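Local coordinates for protein activated BY transcription factor SSRB (Salmonella enterica, PDB 2WNW) that is the family 30 glycosyl hydrolase SrfJ, combining a TIM-barrel domain with a beta-sandwich domain, at residues 38-43 against 383-388; 169-174 against 219-224; 267-272 against 295-300. All coordinates share one frame; numbering follows the deposited sequence.

Interaction 1 of 3, residues 38-43 against 383-388; sequences PRHALQ and VMLSSS
The His40 ring carries the CG of Arg39 over the centre of one face, 3.9 Å above its plane, while His40 CD2 in turn lies near the rim on one face of the Arg39 guanidinium. Leu385 CD2 reaches the imidazole obliquely, and His40 NE2 bonds Glu250 of the second subunit. The third flat group, the amide of Gln43, is laid against Val383 by a chain bent at chi2 (-82°); Gln43 NE2 comes within 3.3 Å of Val383 CG2, and the same nitrogen bonds the carbonyls of Phe321 and Cys325.

Backbone bonds do the joining. Leu385 N meets His40 O at 3.0 Å, and Leu42 N meets Val383 O at 2.6 Å, the shortest of the set. Val383 N then turns to Gln43 O (3.0 Å), so Leu42 and Gln43 both face Val383, a doubling that resembles a beta bulge. All three bonds run nearly along the C=O axes. Beside the antiparallel, non-hydrogen-bonded pair Ala41–Met384, Pro38 CG lies next to Met384 SD at 3.8 Å. Leu42 CD1 crosses obliquely to Val383 CG1, 4.0 Å away.

Strand 41-44 thus closes onto strand 382-388 through main-chain polarity and small apolar touches. At the corner, Arg39 forms salt bridges to Asp247 and Glu250 of the second subunit, and Glu250 beside the imidazole could favour its protonated form.

Interaction 2 of 3, residues 169-174 against 219-224; sequences DWADII and QYLRPR
Arg224 and Asp172 form the polar heart of this helix pair. Arg224 NE donates to Asp172 OD1 at 2.8 Å in a salt bridge, with a moderately bent N-H...O angle of 147°. The oxygen lies almost in the guanidinium plane, yet the nitrogen comes to it from above the carboxylate plane, and the two flat groups are turned 50° apart. A water completes the link: it donates to Asp172 OD2 and accepts from Arg224 NH2 at 3.0 Å, so both carboxylate oxygens are tied to the same guanidinium.

The third edge position is used within the helix itself. Arg224 NH1 donates to Tyr220 O at 2.9 Å, meeting a lone pair in the carbonyl plane. With OD1, the water and this carbonyl all in its plane, the guanidinium is held against rotation, and the carboxylate, with the carbonyl dipole to a lesser degree, would be expected to favour its charged form. The arginine chain, extended from CG to NE, brings the group across the gap, and Ala171 CB lies under one guanidinium face, 3.7 Å from Arg224 CD.

Around this ring of bonds the packing is apolar. Ala171 CB also touches Tyr220 CB at 4.0 Å, and Ile174 CD1 meets Leu221 CD2 at 4.2 Å. Phe216 backs Ala171, Ile174 and Leu221, while Tyr167 meets the Tyr220 ring edge-to-face. Trp170 touches Gln91 and Pro146, and Ile173 touches Val103 and Met150, all in loops.

Helix 210-227 has a pi-type turn at 219-221 and is kinked at Pro223, whose nitrogen has no bond to the preceding turn. The segment axes lie 9.3 Å apart and cross at -40°; helices 167-183 and 210-227 are neighbours around the barrel, with strand 190-192 between them in sequence.

Interaction 3 of 3, residues 267-272 against 295-300; sequences FHWYTG and GCVPME
The clear hydrogen bond between the segments runs from Trp269 NE1 to Cys296 O, at 3.2 Å. The oxygen lies in the indole plane; the N-H is moderately bent (145°), and the donor stands above the carbonyl plane, away from its lone pairs.

The aromatic contacts involve the peptide as much as side chains. Gly295 CA sits over one face of Trp269 in a CH-pi contact, 3.7 Å from the centroid of the five-membered ring and 17° off its normal; with no side chain between them, the backbone of Gly295 rests directly on the indole. The Tyr313 ring meets Trp269 edge-to-face, and Phe292 also meets it. Cys296 SG approaches the edge of the Tyr270 ring at 5.2 Å from its centroid, the SG placed by a first torsion of 71° between backbone N and carbonyl carbon. Tyr270 OH, which bonds Glu294, is 3.5 Å from Gly295 CA.

The purely apolar part is small: Trp269 CZ2 and Val297 CG1 are 4.3 Å apart, and Tyr270 CE2 and Cys296 SG 4.0 Å.

Segment 267-272 carries the end of barrel strand 264-268 into a type I turn from Trp269 to Gly272, and 295-300 follows the adjacent strand 289-294. These are C-terminal strand ends, the side on which TIM-barrel enzymes typically carry their active-site loops. A bound glycerol near Tyr270 is consistent with a pocket there.

In the fold
The three contacts show how chemistry follows position. Interaction 3 is the buried one, its centre about 12 Å from that of the chain, and rests on aromatic packing with a side-chain hydrogen bond between loops at the end of the barrel. Interaction 2, partly buried and with its centre about 25 Å from the chain's, joins two helices by a salt bridge and water together with apolar packing. Interaction 1, partly buried, its centre about 22 Å from the chain's, is a strand pairing carried by the main chain. Interactions 2 and 3 share the TIM-barrel domain, whereas interaction 1 closes across 340 residues in the sheet beside it; interactions 1 and 3 both touch the second subunit.

Interaction 1 of 3, residues 38-43 against 383-388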
loop_
_atom_site.group_PDB
_atom_site.type_symbol
_atom_site.label_atom_id
_atom_site.label_comp_id
_atom_site.label_asym_id
_atom_site.label_seq_id
_atom_site.Cartn_x
_atom_site.Cartn_y
_atom_site.Cartn_z
ATOM N N PRO A 38 -13.780 7.780 -8.534
ATOM C CA PRO A 38 -14.072 9.081 -7.926
ATOM C C PRO A 38 -15.196 9.072 -6.898
ATOM O O PRO A 38 -15.165 9.846 -5.943
ATOM C CB PRO A 38 -14.410 9.955 -9.133
ATOM C CG PRO A 38 -13.584 9.362 -10.222
ATOM C CD PRO A 38 -13.773 7.883 -10.007
ATOM N N ARG A 39 -16.182 8.199 -7.083
ATOM C CA ARG A 39 -17.311 8.140 -6.158
ATOM C C ARG A 39 -16.937 7.634 -4.773
ATOM O O ARG A 39 -17.688 7.827 -3.819
ATOM C CB ARG A 39 -18.440 7.274 -6.733
ATOM C CG ARG A 39 -18.138 5.789 -6.800
ATOM C CD ARG A 39 -19.309 5.032 -7.409
ATOM N NE ARG A 39 -19.034 3.605 -7.547
ATOM C CZ ARG A 39 -18.107 3.097 -8.352
ATOM N NH1 ARG A 39 -17.359 3.898 -9.097
ATOM N NH2 ARG A 39 -17.931 1.782 -8.414
ATOM N N HIS A 40 -15.787 6.978 -4.653
ATOM C CA HIS A 40 -15.359 6.491 -3.348
ATOM C C HIS A 40 -14.253 7.394 -2.812
ATOM O O HIS A 40 -13.077 7.220 -3.133
ATOM C CB HIS A 40 -14.884 5.040 -3.444
ATOM C CG HIS A 40 -15.980 4.078 -3.783
ATOM N ND1 HIS A 40 -17.148 3.996 -3.055
ATOM C CD2 HIS A 40 -16.096 3.171 -4.782
ATOM C CE1 HIS A 40 -17.936 3.081 -3.592
ATOM N NE2 HIS A 40 -17.321 2.566 -4.639
ATOM N N ALA A 41 -14.652 8.362 -1.993
ATOM C CA ALA A 41 -13.722 9.322 -1.417
ATOM C C ALA A 41 -13.092 8.825 -0.124
ATOM O O ALA A 41 -13.728 8.138 0.675
ATOM C CB ALA A 41 -14.433 10.650 -1.175
ATOM N N LEU A 42 -11.830 9.183 0.075
ATOM C CA LEU A 42 -11.114 8.776 1.272
ATOM C C LEU A 42 -10.884 9.988 2.182
ATOM O O LEU A 42 -11.807 10.779 2.396
ATOM C CB LEU A 42 -9.805 8.083 0.873
ATOM C CG LEU A 42 -10.028 6.882 -0.068
ATOM C CD1 LEU A 42 -8.699 6.262 -0.469
ATOM C CD2 LEU A 42 -10.910 5.847 0.621
ATOM N N GLN A 43 -9.673 10.153 2.709
ATOM C CA GLN A 43 -9.407 11.265 3.622
ATOM C C GLN A 43 -9.340 12.643 2.969
ATOM O O GLN A 43 -9.040 12.770 1.781
ATOM C CB GLN A 43 -8.108 11.023 4.406
ATOM C CG GLN A 43 -6.843 11.514 3.708
ATOM C CD GLN A 43 -6.303 10.539 2.675
ATOM O OE1 GLN A 43 -6.991 9.611 2.254
ATOM N NE2 GLN A 43 -5.061 10.754 2.256
ATOM N N VAL A 383 -8.884 12.478 -1.172
ATOM C CA VAL A 383 -8.187 11.490 -1.975
ATOM C C VAL A 383 -9.272 10.531 -2.454
ATOM O O VAL A 383 -10.224 10.260 -1.725
ATOM C CB VAL A 383 -7.154 10.712 -1.132
ATOM C CG1 VAL A 383 -6.689 9.466 -1.884
ATOM C CG2 VAL A 383 -5.966 11.612 -0.814
ATOM N N MET A 384 -9.151 10.039 -3.680
ATOM C CA MET A 384 -10.141 9.104 -4.197
ATOM C C MET A 384 -9.530 7.713 -4.277
ATOM O O MET A 384 -8.307 7.561 -4.312
ATOM C CB MET A 384 -10.615 9.521 -5.594
ATOM C CG MET A 384 -9.569 9.338 -6.688
ATOM S SD MET A 384 -10.278 9.524 -8.348
ATOM C CE MET A 384 -9.569 11.075 -8.858
ATOM N N LEU A 385 -10.382 6.696 -4.292
ATOM C CA LEU A 385 -9.907 5.328 -4.400
ATOM C C LEU A 385 -9.396 5.114 -5.820
ATOM O O LEU A 385 -10.025 5.546 -6.786
ATOM C CB LEU A 385 -11.049 4.344 -4.122
ATOM C CG LEU A 385 -10.745 2.870 -4.401
ATOM C CD1 LEU A 385 -9.700 2.371 -3.404
ATOM C CD2 LEU A 385 -12.026 2.044 -4.292
ATOM N N SER A 386 -8.248 4.462 -5.947
ATOM C CA SER A 386 -7.686 4.158 -7.258
ATOM C C SER A 386 -6.726 2.988 -7.082
ATOM O O SER A 386 -6.288 2.706 -5.965
ATOM C CB SER A 386 -6.944 5.370 -7.837
ATOM O OG SER A 386 -5.791 5.695 -7.083
ATOM N N SER A 387 -6.426 2.290 -8.171
ATOM C CA SER A 387 -5.505 1.161 -8.111
ATOM C C SER A 387 -4.694 1.067 -9.395
ATOM O O SER A 387 -5.164 1.440 -10.476
ATOM C CB SER A 387 -6.261 -0.155 -7.865
ATOM O OG SER A 387 -7.101 -0.507 -8.954
ATOM N N SER A 388 -3.470 0.562 -9.270
ATOM C CA SER A 388 -2.578 0.425 -10.412
ATOM C C SER A 388 -2.211 -1.025 -10.680
ATOM O O SER A 388 -1.991 -1.805 -9.749
ATOM C CB SER A 388 -1.296 1.224 -10.181
ATOM O OG SER A 388 -0.371 0.992 -11.229
#

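Interaction 2 of 3, residues 169-174 against 219-224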
loop_
_atom_site.group_PDB
_atom_site.type_symbol
_atom_site.label_atom_id
_atom_site.label_comp_id
_atom_site.label_asym_id
_atom_site.label_seq_id
_atom_site.Cartn_x
_atom_site.Cartn_y
_atom_site.Cartn_z
ATOM N N ASP A 169 5.904 28.825 31.814
ATOM C CA ASP A 169 6.623 29.935 31.199
ATOM C C ASP A 169 6.846 29.751 29.699
ATOM O O ASP A 169 6.748 30.710 28.934
ATOM C CB ASP A 169 7.971 30.151 31.899
ATOM C CG ASP A 169 7.817 30.562 33.355
ATOM O OD1 ASP A 169 6.985 31.447 33.640
ATOM O OD2 ASP A 169 8.536 30.009 34.213
ATOM N N TRP A 170 7.149 28.527 29.278
ATOM C CA TRP A 170 7.379 28.258 27.856
ATOM C C TRP A 170 6.048 28.406 27.119
ATOM O O TRP A 170 5.990 28.985 26.034
ATOM C CB TRP A 170 7.937 26.841 27.668
ATOM C CG TRP A 170 8.243 26.434 26.233
ATOM C CD1 TRP A 170 8.047 25.195 25.685
ATOM C CD2 TRP A 170 8.841 27.237 25.198
ATOM N NE1 TRP A 170 8.481 25.175 24.382
ATOM C CE2 TRP A 170 8.973 26.411 24.055
ATOM C CE3 TRP A 170 9.277 28.570 25.123
ATOM C CZ2 TRP A 170 9.525 26.871 22.852
ATOM C CZ3 TRP A 170 9.827 29.030 23.923
ATOM C CH2 TRP A 170 9.945 28.180 22.805
ATOM N N ALA A 171 4.977 27.890 27.715
ATOM C CA ALA A 171 3.662 28.001 27.096
ATOM C C ALA A 171 3.296 29.479 26.950
ATOM O O ALA A 171 2.737 29.885 25.931
ATOM C CB ALA A 171 2.619 27.279 27.935
ATOM N N ASP A 172 3.615 30.282 27.965
ATOM C CA ASP A 172 3.313 31.711 27.915
ATOM C C ASP A 172 4.097 32.408 26.805
ATOM O O ASP A 172 3.589 33.329 26.169
ATOM C CB ASP A 172 3.615 32.395 29.257
ATOM C CG ASP A 172 2.600 32.051 30.331
ATOM O OD1 ASP A 172 1.458 31.678 29.982
ATOM O OD2 ASP A 172 2.940 32.174 31.528
ATOM N N ILE A 173 5.337 31.981 26.582
ATOM C CA ILE A 173 6.144 32.579 25.524
ATOM C C ILE A 173 5.517 32.275 24.169
ATOM O O ILE A 173 5.454 33.145 23.301
ATOM C CB ILE A 173 7.587 32.037 25.530
ATOM C CG1 ILE A 173 8.324 32.550 26.769
ATOM C CG2 ILE A 173 8.315 32.463 24.250
ATOM C CD1 ILE A 173 9.749 32.083 26.855
ATOM N N ILE A 174 5.059 31.037 23.996
ATOM C CA ILE A 174 4.430 30.633 22.741
ATOM C C ILE A 174 3.178 31.469 22.485
ATOM O O ILE A 174 2.900 31.843 21.350
ATOM C CB ILE A 174 4.079 29.125 22.749
ATOM C CG1 ILE A 174 5.371 28.302 22.747
ATOM C CG2 ILE A 174 3.233 28.773 21.533
ATOM C CD1 ILE A 174 5.163 26.806 22.913
ATOM N N GLN A 219 -2.441 20.206 28.979
ATOM C CA GLN A 219 -2.487 20.891 30.267
ATOM C C GLN A 219 -2.012 22.338 30.239
ATOM O O GLN A 219 -2.486 23.163 31.024
ATOM C CB GLN A 219 -1.671 20.113 31.299
ATOM C CG GLN A 219 -2.278 18.778 31.686
ATOM C CD GLN A 219 -1.332 17.941 32.516
ATOM O OE1 GLN A 219 -0.618 18.460 33.373
ATOM N NE2 GLN A 219 -1.327 16.636 32.274
ATOM N N TYR A 220 -1.089 22.660 29.338
ATOM C CA TYR A 220 -0.574 24.022 29.279
ATOM C C TYR A 220 -0.998 24.867 28.084
ATOM O O TYR A 220 -1.454 25.997 28.261
ATOM C CB TYR A 220 0.949 24.002 29.395
ATOM C CG TYR A 220 1.417 23.509 30.746
ATOM C CD1 TYR A 220 1.444 22.148 31.044
ATOM C CD2 TYR A 220 1.784 24.410 31.746
ATOM C CE1 TYR A 220 1.822 21.694 32.309
ATOM C CE2 TYR A 220 2.162 23.969 33.010
ATOM C CZ TYR A 220 2.179 22.611 33.285
ATOM O OH TYR A 220 2.556 22.172 34.533
ATOM N N LEU A 221 -0.854 24.342 26.870
ATOM C CA LEU A 221 -1.239 25.115 25.690
ATOM C C LEU A 221 -2.745 25.303 25.547
ATOM O O LEU A 221 -3.218 26.421 25.352
ATOM C CB LEU A 221 -0.684 24.470 24.414
ATOM C CG LEU A 221 0.821 24.617 24.175
ATOM C CD1 LEU A 221 1.209 23.900 22.883
ATOM C CD2 LEU A 221 1.189 26.100 24.085
ATOM N N ARG A 222 -3.501 24.215 25.642
ATOM C CA ARG A 222 -4.947 24.299 25.489
ATOM C C ARG A 222 -5.634 25.361 26.351
ATOM O O ARG A 222 -6.331 26.226 25.826
ATOM C CB ARG A 222 -5.585 22.923 25.722
ATOM C CG ARG A 222 -5.530 22.015 24.493
ATOM C CD ARG A 222 -6.297 22.643 23.335
ATOM N NE ARG A 222 -6.200 21.863 22.106
ATOM C CZ ARG A 222 -6.394 22.364 20.890
ATOM N NH1 ARG A 222 -6.702 23.647 20.740
ATOM N NH2 ARG A 222 -6.256 21.593 19.820
ATOM N N PRO A 223 -5.440 25.321 27.680
ATOM C CA PRO A 223 -6.076 26.314 28.559
ATOM C C PRO A 223 -5.720 27.757 28.195
ATOM O O PRO A 223 -6.572 28.646 28.227
ATOM C CB PRO A 223 -5.556 25.932 29.943
ATOM C CG PRO A 223 -5.335 24.463 29.828
ATOM C CD PRO A 223 -4.671 24.348 28.475
ATOM N N ARG A 224 -4.458 27.989 27.848
ATOM C CA ARG A 224 -4.018 29.331 27.488
ATOM C C ARG A 224 -4.602 29.772 26.155
ATOM O O ARG A 224 -5.062 30.903 26.019
ATOM C CB ARG A 224 -2.486 29.392 27.459
ATOM C CG ARG A 224 -1.877 29.251 28.850
ATOM C CD ARG A 224 -0.354 29.205 28.842
ATOM N NE ARG A 224 0.176 29.232 30.205
ATOM C CZ ARG A 224 0.048 28.242 31.086
ATOM N NH1 ARG A 224 -0.586 27.123 30.755
ATOM N NH2 ARG A 224 0.531 28.381 32.313
HETATM O O HOH W 1 1.400 31.042 33.350
#

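Interaction 3 of 3, residues 267-272 against 295-300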
loop_
_atom_site.group_PDB
_atom_site.type_symbol
_atom_site.label_atom_id
_atom_site.label_comp_id
_atom_site.label_asym_id
_atom_site.label_seq_id
_atom_site.Cartn_x
_atom_site.Cartn_y
_atom_site.Cartn_z
ATOM N N PHE A 267 4.510 14.287 10.766
ATOM C CA PHE A 267 5.626 13.375 10.559
ATOM C C PHE A 267 6.561 13.829 9.451
ATOM O O PHE A 267 6.193 14.647 8.606
ATOM C CB PHE A 267 5.129 11.949 10.277
ATOM C CG PHE A 267 4.162 11.851 9.129
ATOM C CD1 PHE A 267 2.790 11.861 9.355
ATOM C CD2 PHE A 267 4.626 11.753 7.821
ATOM C CE1 PHE A 267 1.888 11.771 8.292
ATOM C CE2 PHE A 267 3.733 11.664 6.749
ATOM C CZ PHE A 267 2.364 11.674 6.989
ATOM N N HIS A 268 7.778 13.295 9.481
ATOM C CA HIS A 268 8.819 13.619 8.511
ATOM C C HIS A 268 9.173 12.350 7.734
ATOM O O HIS A 268 8.634 11.276 8.016
ATOM C CB HIS A 268 10.056 14.155 9.241
ATOM C CG HIS A 268 9.771 15.309 10.157
ATOM N ND1 HIS A 268 10.708 15.809 11.036
ATOM C CD2 HIS A 268 8.654 16.056 10.332
ATOM C CE1 HIS A 268 10.180 16.813 11.716
ATOM N NE2 HIS A 268 8.933 16.983 11.308
ATOM N N TRP A 269 10.093 12.460 6.777
ATOM C CA TRP A 269 10.455 11.303 5.958
ATOM C C TRP A 269 11.896 10.826 6.066
ATOM O O TRP A 269 12.326 9.986 5.282
ATOM C CB TRP A 269 10.164 11.604 4.479
ATOM C CG TRP A 269 11.113 12.595 3.807
ATOM C CD1 TRP A 269 12.404 12.888 4.170
ATOM C CD2 TRP A 269 10.866 13.335 2.602
ATOM N NE1 TRP A 269 12.972 13.756 3.263
ATOM C CE2 TRP A 269 12.050 14.046 2.291
ATOM C CE3 TRP A 269 9.757 13.463 1.750
ATOM C CZ2 TRP A 269 12.159 14.873 1.164
ATOM C CZ3 TRP A 269 9.868 14.289 0.624
ATOM C CH2 TRP A 269 11.058 14.980 0.346
ATOM N N TYR A 270 12.636 11.332 7.043
ATOM C CA TYR A 270 14.051 10.997 7.145
ATOM C C TYR A 270 14.482 9.550 7.380
ATOM O O TYR A 270 15.669 9.248 7.255
ATOM C CB TYR A 270 14.715 11.938 8.156
ATOM C CG TYR A 270 14.526 13.400 7.783
ATOM C CD1 TYR A 270 13.754 14.250 8.575
ATOM C CD2 TYR A 270 15.089 13.922 6.618
ATOM C CE1 TYR A 270 13.546 15.586 8.214
ATOM C CE2 TYR A 270 14.888 15.254 6.248
ATOM C CZ TYR A 270 14.114 16.079 7.052
ATOM O OH TYR A 270 13.910 17.390 6.691
ATOM N N THR A 271 13.551 8.655 7.705
ATOM C CA THR A 271 13.919 7.249 7.895
ATOM C C THR A 271 13.281 6.336 6.840
ATOM O O THR A 271 13.281 5.113 6.977
ATOM C CB THR A 271 13.548 6.724 9.302
ATOM O OG1 THR A 271 12.140 6.859 9.522
ATOM C CG2 THR A 271 14.321 7.493 10.376
ATOM N N GLY A 272 12.739 6.932 5.785
ATOM C CA GLY A 272 12.148 6.122 4.735
ATOM C C GLY A 272 10.637 6.170 4.611
ATOM O O GLY A 272 9.966 6.981 5.251
ATOM N N GLY A 295 10.418 17.663 5.206
ATOM C CA GLY A 295 11.271 16.762 4.465
ATOM C C GLY A 295 12.149 17.590 3.547
ATOM O O GLY A 295 11.774 18.697 3.152
ATOM N N CYS A 296 13.331 17.069 3.233
ATOM C CA CYS A 296 14.257 17.744 2.330
ATOM C C CYS A 296 15.312 16.737 1.896
ATOM O O CYS A 296 15.369 15.617 2.415
ATOM C CB CYS A 296 14.932 18.943 3.016
ATOM S SG CYS A 296 16.158 18.529 4.299
ATOM N N VAL A 297 16.137 17.136 0.934
ATOM C CA VAL A 297 17.207 16.287 0.437
ATOM C C VAL A 297 18.504 17.077 0.566
ATOM O O VAL A 297 18.490 18.307 0.578
ATOM C CB VAL A 297 16.987 15.898 -1.052
ATOM C CG1 VAL A 297 15.730 15.038 -1.185
ATOM C CG2 VAL A 297 16.863 17.149 -1.911
ATOM N N PRO A 298 19.642 16.382 0.673
ATOM C CA PRO A 298 20.926 17.077 0.801
ATOM C C PRO A 298 21.427 17.648 -0.520
ATOM O O PRO A 298 20.885 17.344 -1.588
ATOM C CB PRO A 298 21.846 15.984 1.334
ATOM C CG PRO A 298 21.318 14.760 0.641
ATOM C CD PRO A 298 19.814 14.922 0.793
ATOM N N MET A 299 22.454 18.491 -0.440
ATOM C CA MET A 299 23.053 19.066 -1.636
ATOM C C MET A 299 23.963 17.975 -2.188
ATOM O O MET A 299 24.788 17.425 -1.462
ATOM C CB MET A 299 23.884 20.306 -1.292
ATOM C CG MET A 299 23.073 21.546 -0.963
ATOM S SD MET A 299 22.151 22.155 -2.379
ATOM C CE MET A 299 23.487 22.846 -3.395
ATOM N N GLU A 300 23.794 17.650 -3.464
ATOM C CA GLU A 300 24.596 16.614 -4.108
ATOM C C GLU A 300 24.945 17.086 -5.511
ATOM O O GLU A 300 24.098 17.615 -6.225
ATOM C CB GLU A 300 23.810 15.302 -4.136
ATOM C CG GLU A 300 23.461 14.811 -2.735
ATOM C CD GLU A 300 22.608 13.561 -2.733
ATOM O OE1 GLU A 300 21.450 13.626 -3.192
ATOM O OE2 GLU A 300 23.099 12.512 -2.268
#